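PDB 5IMU: Tat (Twin-arginine translocation) pathway signal sequence containing protein from Mycobacterium tuberculosis, which is of unknown function, this chain being its C-terminal part, in which an alpha/beta/alpha sandwich is joined to a bundle of helices. Local coordinates for residues V47-V59 against Y178-M190. Residues are numbered along the deposited sequence; the frame is centred on the assembly and turned at random.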
loop_
_atom_site.group_PDB
_atom_site.type_symbol
_atom_site.label_atom_id
_atom_site.label_comp_id
_atom_site.label_asym_id
_atom_site.label_seq_id
_atom_site.Cartn_x
_atom_site.Cartn_y
_atom_site.Cartn_z
ATOM N N VAL A 47 -3.513 -7.212 -4.467
ATOM C CA VAL A 47 -3.628 -5.904 -5.102
ATOM C C VAL A 47 -4.860 -5.169 -4.591
ATOM O O VAL A 47 -5.827 -5.774 -4.120
ATOM C CB VAL A 47 -3.704 -6.003 -6.644
ATOM C CG1 VAL A 47 -2.502 -6.746 -7.210
ATOM C CG2 VAL A 47 -5.009 -6.664 -7.074
ATOM N N THR A 48 -4.798 -3.842 -4.678
ATOM C CA THR A 48 -5.961 -2.971 -4.726
ATOM C C THR A 48 -5.768 -2.025 -5.903
ATOM O O THR A 48 -4.644 -1.801 -6.359
ATOM C CB THR A 48 -6.151 -2.170 -3.428
ATOM O OG1 THR A 48 -7.247 -1.257 -3.584
ATOM C CG2 THR A 48 -4.892 -1.383 -3.097
ATOM N N ASP A 49 -6.871 -1.478 -6.410
ATOM C CA ASP A 49 -6.799 -0.550 -7.531
ATOM C C ASP A 49 -6.731 0.906 -7.082
ATOM O O ASP A 49 -6.953 1.809 -7.898
ATOM C CB ASP A 49 -7.982 -0.766 -8.481
ATOM C CG ASP A 49 -9.326 -0.483 -7.832
ATOM O OD1 ASP A 49 -9.384 -0.285 -6.599
ATOM O OD2 ASP A 49 -10.338 -0.459 -8.565
ATOM N N LEU A 50 -6.421 1.146 -5.805
ATOM C CA LEU A 50 -6.320 2.512 -5.299
ATOM C C LEU A 50 -5.281 3.316 -6.074
ATOM O O LEU A 50 -5.525 4.472 -6.437
ATOM C CB LEU A 50 -5.980 2.490 -3.808
ATOM C CG LEU A 50 -5.794 3.826 -3.083
ATOM C CD1 LEU A 50 -7.085 4.636 -3.067
ATOM C CD2 LEU A 50 -5.283 3.599 -1.665
ATOM N N ALA A 51 -4.120 2.718 -6.348
ATOM C CA ALA A 51 -3.055 3.428 -7.048
ATOM C C ALA A 51 -2.046 2.481 -7.687
ATOM O O ALA A 51 -0.873 2.468 -7.302
ATOM C CB ALA A 51 -2.339 4.385 -6.090
ATOM N N GLY A 52 -2.492 1.684 -8.658
ATOM C CA GLY A 52 -1.599 0.892 -9.486
ATOM C C GLY A 52 -0.894 -0.262 -8.808
ATOM O O GLY A 52 0.038 -0.823 -9.393
ATOM N N GLY A 53 -1.304 -0.645 -7.602
ATOM C CA GLY A 53 -0.665 -1.724 -6.866
ATOM C C GLY A 53 -0.087 -1.314 -5.528
ATOM O O GLY A 53 0.352 -2.187 -4.762
ATOM N N TRP A 54 -0.059 -0.021 -5.226
ATOM C CA TRP A 54 0.386 0.457 -3.926
ATOM C C TRP A 54 -0.600 0.025 -2.845
ATOM O O TRP A 54 -1.813 -0.003 -3.065
ATOM C CB TRP A 54 0.515 1.980 -3.973
ATOM C CG TRP A 54 0.942 2.655 -2.708
ATOM C CD1 TRP A 54 2.191 2.657 -2.156
ATOM C CD2 TRP A 54 0.129 3.484 -1.866
ATOM N NE1 TRP A 54 2.198 3.417 -1.008
ATOM C CE2 TRP A 54 0.945 3.936 -0.810
ATOM C CE3 TRP A 54 -1.212 3.880 -1.900
ATOM C CZ2 TRP A 54 0.462 4.764 0.208
ATOM C CZ3 TRP A 54 -1.691 4.700 -0.891
ATOM C CH2 TRP A 54 -0.857 5.133 0.148
ATOM N N ILE A 55 -0.074 -0.331 -1.681
ATOM C CA ILE A 55 -0.882 -0.732 -0.531
ATOM C C ILE A 55 -0.775 0.359 0.519
ATOM O O ILE A 55 0.340 0.693 0.950
ATOM C CB ILE A 55 -0.439 -2.092 0.034
ATOM C CG1 ILE A 55 -0.350 -3.145 -1.076
ATOM C CG2 ILE A 55 -1.403 -2.552 1.119
ATOM C CD1 ILE A 55 -1.627 -3.313 -1.874
ATOM N N PRO A 56 -1.886 0.946 0.976
ATOM C CA PRO A 56 -1.800 2.071 1.901
ATOM C C PRO A 56 -1.239 1.634 3.252
ATOM O O PRO A 56 -1.356 0.457 3.628
ATOM C CB PRO A 56 -3.254 2.553 2.021
ATOM C CG PRO A 56 -4.079 1.359 1.655
ATOM C CD PRO A 56 -3.283 0.640 0.603
ATOM N N PRO A 57 -0.638 2.558 4.005
ATOM C CA PRO A 57 0.093 2.143 5.218
ATOM C C PRO A 57 -0.792 1.623 6.338
ATOM O O PRO A 57 -0.309 0.845 7.171
ATOM C CB PRO A 57 0.831 3.424 5.645
ATOM C CG PRO A 57 0.745 4.356 4.477
ATOM C CD PRO A 57 -0.511 3.999 3.750
ATOM N N HIS A 58 -2.060 2.021 6.403
ATOM C CA HIS A 58 -2.885 1.620 7.536
ATOM C C HIS A 58 -3.439 0.208 7.399
ATOM O O HIS A 58 -4.161 -0.244 8.295
ATOM C CB HIS A 58 -4.028 2.619 7.748
ATOM C CG HIS A 58 -5.057 2.614 6.660
ATOM N ND1 HIS A 58 -4.788 3.044 5.378
ATOM C CD2 HIS A 58 -6.361 2.249 6.670
ATOM C CE1 HIS A 58 -5.879 2.932 4.641
ATOM N NE2 HIS A 58 -6.848 2.453 5.400
ATOM N N VAL A 59 -3.115 -0.500 6.322
ATOM C CA VAL A 59 -3.544 -1.880 6.120
ATOM C C VAL A 59 -2.357 -2.791 6.395
ATOM O O VAL A 59 -1.310 -2.669 5.750
ATOM C CB VAL A 59 -4.088 -2.099 4.700
ATOM C CG1 VAL A 59 -4.374 -3.580 4.465
ATOM C CG2 VAL A 59 -5.340 -1.270 4.483
ATOM N N TYR A 178 -12.737 8.160 -3.562
ATOM C CA TYR A 178 -12.675 6.897 -4.299
ATOM C C TYR A 178 -14.072 6.467 -4.753
ATOM O O TYR A 178 -15.035 6.589 -3.996
ATOM C CB TYR A 178 -12.028 5.823 -3.410
ATOM C CG TYR A 178 -11.891 4.435 -4.009
ATOM C CD1 TYR A 178 -12.947 3.532 -3.969
ATOM C CD2 TYR A 178 -10.690 4.015 -4.572
ATOM C CE1 TYR A 178 -12.822 2.262 -4.498
ATOM C CE2 TYR A 178 -10.556 2.742 -5.103
ATOM C CZ TYR A 178 -11.624 1.870 -5.062
ATOM O OH TYR A 178 -11.498 0.603 -5.586
ATOM N N PRO A 179 -14.189 5.964 -5.994
ATOM C CA PRO A 179 -13.097 5.725 -6.948
ATOM C C PRO A 179 -12.745 6.926 -7.827
ATOM O O PRO A 179 -11.979 6.765 -8.778
ATOM C CB PRO A 179 -13.644 4.585 -7.806
ATOM C CG PRO A 179 -15.115 4.821 -7.825
ATOM C CD PRO A 179 -15.476 5.450 -6.497
ATOM N N SER A 180 -13.293 8.103 -7.520
ATOM C CA SER A 180 -13.004 9.323 -8.266
ATOM C C SER A 180 -11.946 10.182 -7.581
ATOM O O SER A 180 -12.000 11.415 -7.652
ATOM C CB SER A 180 -14.286 10.128 -8.484
ATOM O OG SER A 180 -15.246 9.371 -9.199
ATOM N N HIS A 181 -10.984 9.548 -6.919
ATOM C CA HIS A 181 -9.929 10.266 -6.225
ATOM C C HIS A 181 -8.909 10.823 -7.211
ATOM O O HIS A 181 -8.746 10.320 -8.326
ATOM C CB HIS A 181 -9.235 9.342 -5.226
ATOM C CG HIS A 181 -8.800 8.037 -5.817
ATOM N ND1 HIS A 181 -9.693 7.092 -6.277
ATOM C CD2 HIS A 181 -7.566 7.519 -6.025
ATOM C CE1 HIS A 181 -9.029 6.050 -6.744
ATOM N NE2 HIS A 181 -7.736 6.283 -6.602
ATOM N N GLU A 182 -8.215 11.876 -6.788
ATOM C CA GLU A 182 -7.129 12.450 -7.570
ATOM C C GLU A 182 -5.819 11.783 -7.171
ATOM O O GLU A 182 -5.490 11.713 -5.981
ATOM C CB GLU A 182 -7.037 13.962 -7.349
ATOM C CG GLU A 182 -8.248 14.748 -7.832
ATOM C CD GLU A 182 -8.305 14.872 -9.343
ATOM O OE1 GLU A 182 -7.281 14.595 -10.004
ATOM O OE2 GLU A 182 -9.372 15.251 -9.871
ATOM N N LEU A 183 -5.078 11.285 -8.166
ATOM C CA LEU A 183 -3.755 10.736 -7.892
ATOM C C LEU A 183 -2.828 11.774 -7.278
ATOM O O LEU A 183 -1.847 11.404 -6.624
ATOM C CB LEU A 183 -3.121 10.189 -9.172
ATOM C CG LEU A 183 -3.644 8.878 -9.755
ATOM C CD1 LEU A 183 -2.646 8.364 -10.774
ATOM C CD2 LEU A 183 -3.896 7.840 -8.674
ATOM N N THR A 184 -3.110 13.059 -7.498
ATOM C CA THR A 184 -2.391 14.125 -6.811
ATOM C C THR A 184 -2.433 13.929 -5.299
ATOM O O THR A 184 -1.396 13.961 -4.626
ATOM C CB THR A 184 -2.987 15.479 -7.199
ATOM O OG1 THR A 184 -2.432 15.910 -8.448
ATOM C CG2 THR A 184 -2.717 16.523 -6.121
ATOM N N ALA A 185 -3.633 13.721 -4.749
ATOM C CA ALA A 185 -3.761 13.523 -3.309
ATOM C C ALA A 185 -3.134 12.208 -2.864
ATOM O O ALA A 185 -2.610 12.121 -1.748
ATOM C CB ALA A 185 -5.231 13.580 -2.897
ATOM N N VAL A 186 -3.176 11.182 -3.715
ATOM C CA VAL A 186 -2.526 9.917 -3.380
ATOM C C VAL A 186 -1.018 10.106 -3.279
ATOM O O VAL A 186 -0.368 9.571 -2.371
ATOM C CB VAL A 186 -2.897 8.836 -4.413
ATOM C CG1 VAL A 186 -2.092 7.571 -4.170
ATOM C CG2 VAL A 186 -4.388 8.539 -4.357
ATOM N N GLY A 187 -0.437 10.872 -4.206
ATOM C CA GLY A 187 0.987 11.148 -4.137
ATOM C C GLY A 187 1.383 11.837 -2.845
ATOM O O GLY A 187 2.401 11.497 -2.237
ATOM N N ASP A 188 0.582 12.810 -2.406
ATOM C CA ASP A 188 0.830 13.457 -1.119
ATOM C C ASP A 188 0.790 12.445 0.020
ATOM O O ASP A 188 1.643 12.462 0.915
ATOM C CB ASP A 188 -0.195 14.566 -0.888
ATOM C CG ASP A 188 0.036 15.774 -1.776
ATOM O OD1 ASP A 188 0.894 15.699 -2.682
ATOM O OD2 ASP A 188 -0.644 16.803 -1.571
ATOM N N TRP A 189 -0.214 11.564 0.007
ATOM C CA TRP A 189 -0.304 10.482 0.984
ATOM C C TRP A 189 0.979 9.658 1.011
ATOM O O TRP A 189 1.499 9.325 2.082
ATOM C CB TRP A 189 -1.517 9.611 0.641
ATOM C CG TRP A 189 -1.946 8.609 1.675
ATOM C CD1 TRP A 189 -1.362 8.355 2.884
ATOM C CD2 TRP A 189 -3.066 7.722 1.575
ATOM N NE1 TRP A 189 -2.053 7.363 3.542
ATOM C CE2 TRP A 189 -3.103 6.958 2.758
ATOM C CE3 TRP A 189 -4.042 7.502 0.598
ATOM C CZ2 TRP A 189 -4.079 5.988 2.989
ATOM C CZ3 TRP A 189 -5.009 6.541 0.830
ATOM C CH2 TRP A 189 -5.020 5.797 2.016
ATOM N N MET A 190 1.518 9.340 -0.172
ATOM C CA MET A 190 2.729 8.528 -0.248
ATOM C C MET A 190 3.937 9.259 0.331
ATOM O O MET A 190 4.730 8.667 1.072
ATOM C CB MET A 190 2.998 8.126 -1.698
ATOM C CG MET A 190 1.988 7.149 -2.282
ATOM S SD MET A 190 2.148 6.994 -4.071
ATOM C CE MET A 190 1.018 5.645 -4.400
#
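From Leu50, whose carbonyl is gripped by His181, to Pro56, packed on Trp189, the loop leaving strand 44-48 runs beside the start of helix 183-199, with Ala51 CA 7.4 Å from Leu183 CA. The interface joins the alpha/beta sandwich to the helical bundle, an example of two parts of a chain locked by a loop laid against a helix start; a T-shaped tryptophan pair lies at its centre. A type I' turn, Ala51 to Trp54, brings Trp54 against the helix. Its indole presents its edge to the face of Trp189, the planes 80° apart, with CH2 of Trp54 3.7 Å from CD2 of Trp189. Met190, extended beyond CG, lays CE over one face of Trp54; Pro56 CA lies over the opposite face, and NE1 is hydrogen-bonded to His209 ND1. Pro56 CB approaches Trp189 obliquely, the His58 ring meets it rim to rim, and Ala51 CB touches Val186 CG1. Polar bonds gather before the helix. Tyr178 OH donates to the syn lone pair of Asp49 OD1 at 2.5 Å and is also hydrogen-bonded to Ser32 N. His181, with Leu50 CD1 over its ring, sends NE2 to a lone pair of Leu50 O at 2.9 Å, the oxygen 17° out of the imidazole plane.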